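Local coordinates for isomaltodextranase (Arthrobacter globiformis, PDB 5AWO), which hydrolyses (1->6)-alpha-D-glucosidic linkages in polysaccharides such as dextran, removing successive isomaltose units from the non-reducing ends of the chains, at residues Y44-P49 / P53-E58; P559-F564 / A595-A600. All coordinates share one frame; numbering follows the deposited sequence.

Interaction 1 (Y44-P49 / P53-E58)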
ATOM      1  N   TYR A  44     -13.110   3.930  14.141  1.00 13.44           N
ATOM      2  CA  TYR A  44     -12.957   5.392  14.054  1.00 13.68           C
ATOM      3  C   TYR A  44     -14.290   6.127  13.890  1.00 13.58           C
ATOM      4  O   TYR A  44     -14.423   7.229  14.387  1.00 14.33           O
ATOM      5  CB  TYR A  44     -12.058   5.706  12.875  1.00 13.83           C
ATOM      6  CG  TYR A  44     -11.622   7.135  12.692  1.00 13.42           C
ATOM      7  CD1 TYR A  44     -10.475   7.619  13.321  1.00 14.10           C
ATOM      8  CD2 TYR A  44     -12.324   8.019  11.826  1.00 14.17           C
ATOM      9  CE1 TYR A  44     -10.041   8.918  13.126  1.00 14.26           C
ATOM     10  CE2 TYR A  44     -11.877   9.300  11.613  1.00 14.02           C
ATOM     11  CZ  TYR A  44     -10.743   9.745  12.240  1.00 14.16           C
ATOM     12  OH  TYR A  44     -10.307  11.024  12.006  1.00 14.86           O
ATOM     13  N   GLY A  45     -15.281   5.518  13.230  1.00 14.75           N
ATOM     14  CA  GLY A  45     -16.580   6.154  13.065  1.00 14.91           C
ATOM     15  C   GLY A  45     -17.300   6.356  14.371  1.00 15.27           C
ATOM     16  O   GLY A  45     -18.138   7.251  14.482  1.00 15.51           O
ATOM     17  N   TYR A  46     -16.993   5.523  15.360  1.00 14.80           N
ATOM     18  CA  TYR A  46     -17.450   5.755  16.717  1.00 15.26           C
ATOM     19  C   TYR A  46     -16.536   6.741  17.431  1.00 15.41           C
ATOM     20  O   TYR A  46     -16.972   7.769  17.955  1.00 15.83           O
ATOM     21  CB  TYR A  46     -17.523   4.443  17.546  1.00 16.14           C
ATOM     22  CG  TYR A  46     -18.035   4.744  18.949  1.00 16.26           C
ATOM     23  CD1 TYR A  46     -17.196   5.237  19.946  1.00 17.17           C
ATOM     24  CD2 TYR A  46     -19.396   4.635  19.243  1.00 17.18           C
ATOM     25  CE1 TYR A  46     -17.685   5.576  21.198  1.00 17.40           C
ATOM     26  CE2 TYR A  46     -19.873   4.933  20.499  1.00 18.57           C
ATOM     27  CZ  TYR A  46     -19.032   5.438  21.462  1.00 18.41           C
ATOM     28  OH  TYR A  46     -19.512   5.766  22.726  1.00 20.14           O
ATOM     29  N   SER A  47     -15.241   6.440  17.487  1.00 15.05           N
ATOM     30  CA  SER A  47     -14.391   7.117  18.432  1.00 15.09           C
ATOM     31  C   SER A  47     -14.059   8.542  18.039  1.00 14.79           C
ATOM     32  O   SER A  47     -13.864   9.396  18.904  1.00 15.86           O
ATOM     33  CB  SER A  47     -13.092   6.308  18.684  1.00 15.29           C
ATOM     34  OG  SER A  47     -13.388   5.151  19.453  1.00 16.36           O
ATOM     35  N   PHE A  48     -13.920   8.806  16.739  1.00 14.73           N
ATOM     36  CA  PHE A  48     -13.619  10.164  16.317  1.00 15.04           C
ATOM     37  C   PHE A  48     -14.753  11.174  16.670  1.00 15.51           C
ATOM     38  O   PHE A  48     -14.492  12.178  17.346  1.00 15.67           O
ATOM     39  CB  PHE A  48     -13.180  10.246  14.832  1.00 15.53           C
ATOM     40  CG  PHE A  48     -12.953  11.658  14.383  1.00 14.80           C
ATOM     41  CD1 PHE A  48     -11.818  12.351  14.739  1.00 15.31           C
ATOM     42  CD2 PHE A  48     -13.970  12.341  13.711  1.00 14.49           C
ATOM     43  CE1 PHE A  48     -11.640  13.673  14.379  1.00 16.39           C
ATOM     44  CE2 PHE A  48     -13.794  13.667  13.378  1.00 15.19           C
ATOM     45  CZ  PHE A  48     -12.646  14.317  13.699  1.00 15.42           C
ATOM     46  N   PRO A  49     -15.997  10.919  16.237  1.00 16.09           N
ATOM     47  CA  PRO A  49     -17.009  11.915  16.632  1.00 16.96           C
ATOM     48  C   PRO A  49     -17.280  11.968  18.148  1.00 18.34           C
ATOM     49  O   PRO A  49     -17.632  13.041  18.669  1.00 20.43           O
ATOM     50  CB  PRO A  49     -18.261  11.504  15.877  1.00 17.16           C
ATOM     51  CG  PRO A  49     -17.945  10.290  15.135  1.00 18.22           C
ATOM     52  CD  PRO A  49     -16.528   9.885  15.349  1.00 16.28           C
ATOM     53  N   PRO A  53     -12.776   6.449  23.625  1.00 16.39           N
ATOM     54  CA  PRO A  53     -12.627   5.036  23.317  1.00 15.90           C
ATOM     55  C   PRO A  53     -13.969   4.332  23.119  1.00 15.97           C
ATOM     56  O   PRO A  53     -14.979   4.658  23.768  1.00 17.08           O
ATOM     57  CB  PRO A  53     -11.865   4.485  24.541  1.00 16.10           C
ATOM     58  CG  PRO A  53     -12.208   5.417  25.640  1.00 16.71           C
ATOM     59  CD  PRO A  53     -12.345   6.779  24.997  1.00 16.57           C
ATOM     60  N   ILE A  54     -14.015   3.380  22.205  1.00 16.21           N
ATOM     61  CA  ILE A  54     -15.276   2.681  21.946  1.00 16.29           C
ATOM     62  C   ILE A  54     -15.631   1.815  23.166  1.00 16.51           C
ATOM     63  O   ILE A  54     -14.802   1.020  23.625  1.00 17.15           O
ATOM     64  CB  ILE A  54     -15.258   1.859  20.641  1.00 16.83           C
ATOM     65  CG1 ILE A  54     -16.686   1.416  20.249  1.00 16.49           C
ATOM     66  CG2 ILE A  54     -14.303   0.678  20.735  1.00 17.78           C
ATOM     67  CD1 ILE A  54     -16.820   0.721  18.906  1.00 16.83           C
ATOM     68  N   PRO A  55     -16.861   1.960  23.687  1.00 17.17           N
ATOM     69  CA  PRO A  55     -17.288   0.988  24.696  1.00 18.02           C
ATOM     70  C   PRO A  55     -17.320  -0.441  24.202  1.00 18.81           C
ATOM     71  O   PRO A  55     -17.584  -0.708  23.037  1.00 18.43           O
ATOM     72  CB  PRO A  55     -18.698   1.466  25.071  1.00 19.11           C
ATOM     73  CG  PRO A  55     -18.714   2.908  24.753  1.00 18.72           C
ATOM     74  CD  PRO A  55     -17.867   3.022  23.495  1.00 18.11           C
ATOM     75  N   GLU A  56     -17.075  -1.386  25.109  1.00 18.68           N
ATOM     76  CA  GLU A  56     -17.013  -2.763  24.732  1.00 19.52           C
ATOM     77  C   GLU A  56     -18.316  -3.248  24.105  1.00 17.94           C
ATOM     78  O   GLU A  56     -18.274  -4.035  23.182  1.00 18.52           O
ATOM     79  CB  GLU A  56     -16.654  -3.640  25.947  1.00 19.74           C
ATOM     80  CG  GLU A  56     -16.183  -5.029  25.584  1.00 20.54           C
ATOM     81  CD  GLU A  56     -15.732  -5.843  26.789  1.00 20.86           C
ATOM     82  OE1 GLU A  56     -16.325  -5.625  27.871  1.00 22.43           O
ATOM     83  OE2 GLU A  56     -14.800  -6.657  26.637  1.00 21.02           O
ATOM     84  N   ASN A  57     -19.473  -2.819  24.638  1.00 19.39           N
ATOM     85  CA  ASN A  57     -20.731  -3.250  24.022  1.00 20.63           C
ATOM     86  C   ASN A  57     -20.937  -2.703  22.613  1.00 19.88           C
ATOM     87  O   ASN A  57     -21.513  -3.396  21.757  1.00 20.55           O
ATOM     88  CB  ASN A  57     -21.965  -2.897  24.848  1.00 21.98           C
ATOM     89  CG  ASN A  57     -23.199  -3.623  24.328  1.00 24.80           C
ATOM     90  OD1 ASN A  57     -23.209  -4.848  24.261  1.00 28.13           O
ATOM     91  ND2 ASN A  57     -24.202  -2.877  23.871  1.00 26.96           N
ATOM     92  N   GLU A  58     -20.449  -1.487  22.367  1.00 18.67           N
ATOM     93  CA  GLU A  58     -20.518  -0.921  21.008  1.00 18.63           C
ATOM     94  C   GLU A  58     -19.608  -1.671  20.050  1.00 17.86           C
ATOM     95  O   GLU A  58     -19.980  -1.939  18.908  1.00 17.72           O
ATOM     96  CB  GLU A  58     -20.190   0.555  21.050  1.00 18.85           C
ATOM     97  CG  GLU A  58     -21.359   1.341  21.602  1.00 20.79           C
ATOM     98  CD  GLU A  58     -22.563   1.230  20.689  1.00 23.81           C
ATOM     99  OE1 GLU A  58     -22.600   1.943  19.688  1.00 26.49           O
ATOM    100  OE2 GLU A  58     -23.442   0.384  20.929  1.00 30.72           O
TER
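The ring of Tyr46 carries this contact, lying against Ile54 and Pro55 of the turn that joins helix 44-50 to helix 56-68, and against Glu58 in the first turn of the latter, just after the first strand of the GH27 barrel, 39-42. Tyr46 sends its ring out from the helix toward the start of the next one, its CG placed opposite the backbone N (chi1 -179°). Over one face sits Ile54 CG1, 4.1 Å from the ring centroid and 24° off the normal, a CH-pi contact displaced toward CG and CD1. The pyrrolidine of Pro55, the N-cap residue of helix 56-68, crosses the phenol at about a right angle, its CD 3.4 Å from Tyr46 CZ and 3.3 Å from Tyr46 OH. At CE2 the partner is the methylene Glu58 CG, 4.0 Å away. The Glu58 chain bends at chi2, and its carboxylate oxygens are hydrogen-bonded to Tyr349 and Gln350. Ser47 OG comes within 3.3 Å of Ile54 N at a poor angle; its hydrogen bond is to Ala52 O within the intervening loop. Replacing Tyr46 by an alanine would probably open a gap beside Ile54 CG1 and Pro55 CD, depriving both of their aromatic partner. No hydrogen bond links the two segments, which implies that cohesion here is apolar and CH-pi in character, while the polar groups of Ser47 and Glu58 are satisfied elsewhere.

Interaction 2 (P559-F564 / A595-A600)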
ATOM      1  N   PRO A 559      17.936 -16.292 -10.747  1.00 31.36           N
ATOM      2  CA  PRO A 559      18.226 -15.098 -11.524  1.00 31.61           C
ATOM      3  C   PRO A 559      19.149 -15.436 -12.683  1.00 34.11           C
ATOM      4  O   PRO A 559      20.088 -16.222 -12.510  1.00 35.02           O
ATOM      5  CB  PRO A 559      18.927 -14.163 -10.526  1.00 30.65           C
ATOM      6  CG  PRO A 559      18.753 -14.768  -9.186  1.00 31.19           C
ATOM      7  CD  PRO A 559      18.526 -16.236  -9.405  1.00 30.28           C
ATOM      8  N   VAL A 560      18.857 -14.874 -13.844  1.00 33.83           N
ATOM      9  CA  VAL A 560      19.728 -14.987 -15.004  1.00 35.52           C
ATOM     10  C   VAL A 560      19.918 -13.625 -15.651  1.00 35.56           C
ATOM     11  O   VAL A 560      19.025 -12.772 -15.620  1.00 31.65           O
ATOM     12  CB  VAL A 560      19.204 -15.994 -16.058  1.00 36.06           C
ATOM     13  CG1 VAL A 560      19.187 -17.407 -15.489  1.00 36.61           C
ATOM     14  CG2 VAL A 560      17.831 -15.593 -16.589  1.00 37.36           C
ATOM     15  N   HIS A 561      21.091 -13.425 -16.237  1.00 34.40           N
ATOM     16  CA  HIS A 561      21.348 -12.253 -17.048  1.00 32.47           C
ATOM     17  C   HIS A 561      20.722 -12.502 -18.401  1.00 34.35           C
ATOM     18  O   HIS A 561      21.052 -13.488 -19.071  1.00 36.36           O
ATOM     19  CB  HIS A 561      22.850 -12.010 -17.227  1.00 32.90           C
ATOM     20  CG  HIS A 561      23.582 -11.727 -15.953  1.00 31.32           C
ATOM     21  ND1 HIS A 561      23.389 -10.574 -15.225  1.00 29.84           N
ATOM     22  CD2 HIS A 561      24.524 -12.437 -15.288  1.00 29.71           C
ATOM     23  CE1 HIS A 561      24.165 -10.593 -14.158  1.00 29.39           C
ATOM     24  NE2 HIS A 561      24.872 -11.712 -14.176  1.00 31.30           N
ATOM     25  N   VAL A 562      19.805 -11.624 -18.793  1.00 32.03           N
ATOM     26  CA  VAL A 562      19.224 -11.617 -20.121  1.00 30.60           C
ATOM     27  C   VAL A 562      19.915 -10.501 -20.894  1.00 30.48           C
ATOM     28  O   VAL A 562      20.160  -9.424 -20.346  1.00 30.93           O
ATOM     29  CB  VAL A 562      17.693 -11.395 -20.055  1.00 30.02           C
ATOM     30  CG1 VAL A 562      17.106 -11.272 -21.450  1.00 31.33           C
ATOM     31  CG2 VAL A 562      17.037 -12.529 -19.289  1.00 30.92           C
ATOM     32  N   SER A 563      20.288 -10.761 -22.147  1.00 30.82           N
ATOM     33  CA  SER A 563      21.087  -9.809 -22.903  1.00 30.19           C
ATOM     34  C   SER A 563      20.236  -8.980 -23.839  1.00 29.34           C
ATOM     35  O   SER A 563      19.256  -9.478 -24.394  1.00 32.54           O
ATOM     36  CB  SER A 563      22.189 -10.545 -23.691  1.00 32.49           C
ATOM     37  OG  SER A 563      23.035 -11.245 -22.799  1.00 35.15           O
ATOM     38  N   PHE A 564      20.636  -7.724 -24.013  1.00 28.55           N
ATOM     39  CA  PHE A 564      19.898  -6.717 -24.763  1.00 29.50           C
ATOM     40  C   PHE A 564      20.844  -5.985 -25.734  1.00 29.03           C
ATOM     41  O   PHE A 564      21.624  -5.135 -25.318  1.00 29.45           O
ATOM     42  CB  PHE A 564      19.255  -5.713 -23.788  1.00 29.82           C
ATOM     43  CG  PHE A 564      18.204  -6.320 -22.899  1.00 29.88           C
ATOM     44  CD1 PHE A 564      18.546  -6.933 -21.702  1.00 29.11           C
ATOM     45  CD2 PHE A 564      16.862  -6.271 -23.254  1.00 30.10           C
ATOM     46  CE1 PHE A 564      17.578  -7.495 -20.880  1.00 29.85           C
ATOM     47  CE2 PHE A 564      15.893  -6.838 -22.433  1.00 28.93           C
ATOM     48  CZ  PHE A 564      16.247  -7.448 -21.250  1.00 30.03           C
ATOM     49  N   ALA A 595      24.665  -5.104  -9.887  1.00 25.89           N
ATOM     50  CA  ALA A 595      26.058  -4.647  -9.939  1.00 26.63           C
ATOM     51  C   ALA A 595      26.884  -5.398 -10.993  1.00 27.50           C
ATOM     52  O   ALA A 595      27.824  -4.833 -11.560  1.00 27.70           O
ATOM     53  CB  ALA A 595      26.703  -4.773  -8.570  1.00 27.42           C
ATOM     54  N   THR A 596      26.498  -6.635 -11.271  1.00 26.63           N
ATOM     55  CA  THR A 596      27.193  -7.471 -12.244  1.00 28.47           C
ATOM     56  C   THR A 596      26.545  -7.394 -13.621  1.00 28.69           C
ATOM     57  O   THR A 596      26.973  -8.078 -14.551  1.00 30.67           O
ATOM     58  CB  THR A 596      27.238  -8.947 -11.790  1.00 29.05           C
ATOM     59  OG1 THR A 596      25.913  -9.494 -11.730  1.00 29.87           O
ATOM     60  CG2 THR A 596      27.915  -9.086 -10.429  1.00 29.41           C
ATOM     61  N   ASP A 597      25.491  -6.591 -13.759  1.00 26.34           N
ATOM     62  CA  ASP A 597      24.908  -6.376 -15.069  1.00 24.60           C
ATOM     63  C   ASP A 597      25.710  -5.330 -15.823  1.00 24.39           C
ATOM     64  O   ASP A 597      26.399  -4.496 -15.239  1.00 24.37           O
ATOM     65  CB  ASP A 597      23.420  -5.981 -14.981  1.00 25.37           C
ATOM     66  CG  ASP A 597      22.507  -7.177 -14.780  1.00 25.60           C
ATOM     67  OD1 ASP A 597      22.525  -8.136 -15.593  1.00 26.05           O
ATOM     68  OD2 ASP A 597      21.747  -7.183 -13.784  1.00 25.11           O
ATOM     69  N   LYS A 598      25.595  -5.385 -17.139  1.00 26.50           N
ATOM     70  CA  LYS A 598      26.322  -4.503 -18.026  1.00 28.81           C
ATOM     71  C   LYS A 598      25.385  -3.469 -18.635  1.00 26.97           C
ATOM     72  O   LYS A 598      24.298  -3.807 -19.086  1.00 28.70           O
ATOM     73  CB  LYS A 598      26.962  -5.327 -19.150  1.00 31.39           C
ATOM     74  CG  LYS A 598      27.841  -4.523 -20.091  1.00 33.85           C
ATOM     75  CD  LYS A 598      28.534  -5.438 -21.096  1.00 36.97           C
ATOM     76  CE  LYS A 598      29.567  -4.676 -21.909  1.00 39.55           C
ATOM     77  NZ  LYS A 598      30.161  -5.530 -22.979  1.00 39.26           N
ATOM     78  N   GLY A 599      25.816  -2.220 -18.641  1.00 27.14           N
ATOM     79  CA  GLY A 599      25.152  -1.152 -19.365  1.00 26.37           C
ATOM     80  C   GLY A 599      23.851  -0.643 -18.759  1.00 26.96           C
ATOM     81  O   GLY A 599      23.752  -0.427 -17.544  1.00 25.49           O
ATOM     82  N   ALA A 600      22.865  -0.439 -19.631  1.00 24.23           N
ATOM     83  CA  ALA A 600      21.560   0.091 -19.237  1.00 23.56           C
ATOM     84  C   ALA A 600      20.530  -0.199 -20.333  1.00 25.53           C
ATOM     85  O   ALA A 600      20.887  -0.375 -21.501  1.00 24.39           O
ATOM     86  CB  ALA A 600      21.662   1.580 -19.000  1.00 23.61           C
TER
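The imidazole of His561 is approached across this contact at its edge, by Asp597 OD1 at ND1 and by Thr596 OG1 at CE1, and the Asp597 carboxylate stands almost perpendicular to it, the two planes 89° apart. This His-carboxylate hydrogen bond lies in the beta-rich CBM35-type carbohydrate-binding module, where it ties strand 555-564 to the loop between strands 585-592 and 601-609. His561 ND1 donates to Asp597 OD1 over 2.6 Å, with an N-H...O angle of 146°. The bond is somewhat bent: OD1 lies slightly off the ring plane, and the nitrogen meets the oxygen from above the carboxylate plane. Asp597 has its CG anti to the carbonyl carbon (chi1 -81°), which swings the carboxylate toward the strand. Several bonds fix that group, for OD1 also pairs with Thr543 and OD2 with Thr545 and Gly594 N. Such a buried acid would probably polarise the imidazole and stabilise its protonated form. The backbone of His561 pairs with Thr17, on the short N-terminal strand 17-18 at the margin of the same sheet, and its side chain also touches Thr545 and Ala19. On the Thr596 side, the hydroxyl oxygen OG1 lies 3.2 Å from the ring carbon His561 CE1.

Interactions 1 and 2 belong to different domains and do not touch: their centres are 55 Å apart, their nearest atoms about 43 Å, and they lie on opposite sides of the chain's centre. Along the sequence they are in series, 44-49 with 53-58 closing long before 559-564 with 595-600 opens. Interaction 1 is the nearer of the two to the catalytic centre, without a contact to it being established. There the side chain of Ser47 is about 11 Å from that of Asp201, the probable nucleophile. Interaction 2, in the carbohydrate-binding module, is away from the annotated sites. The chemistry differs too, aromatic and aliphatic packing in the short connection between two helices against a single histidine-carboxylate hydrogen bond between a strand and a loop.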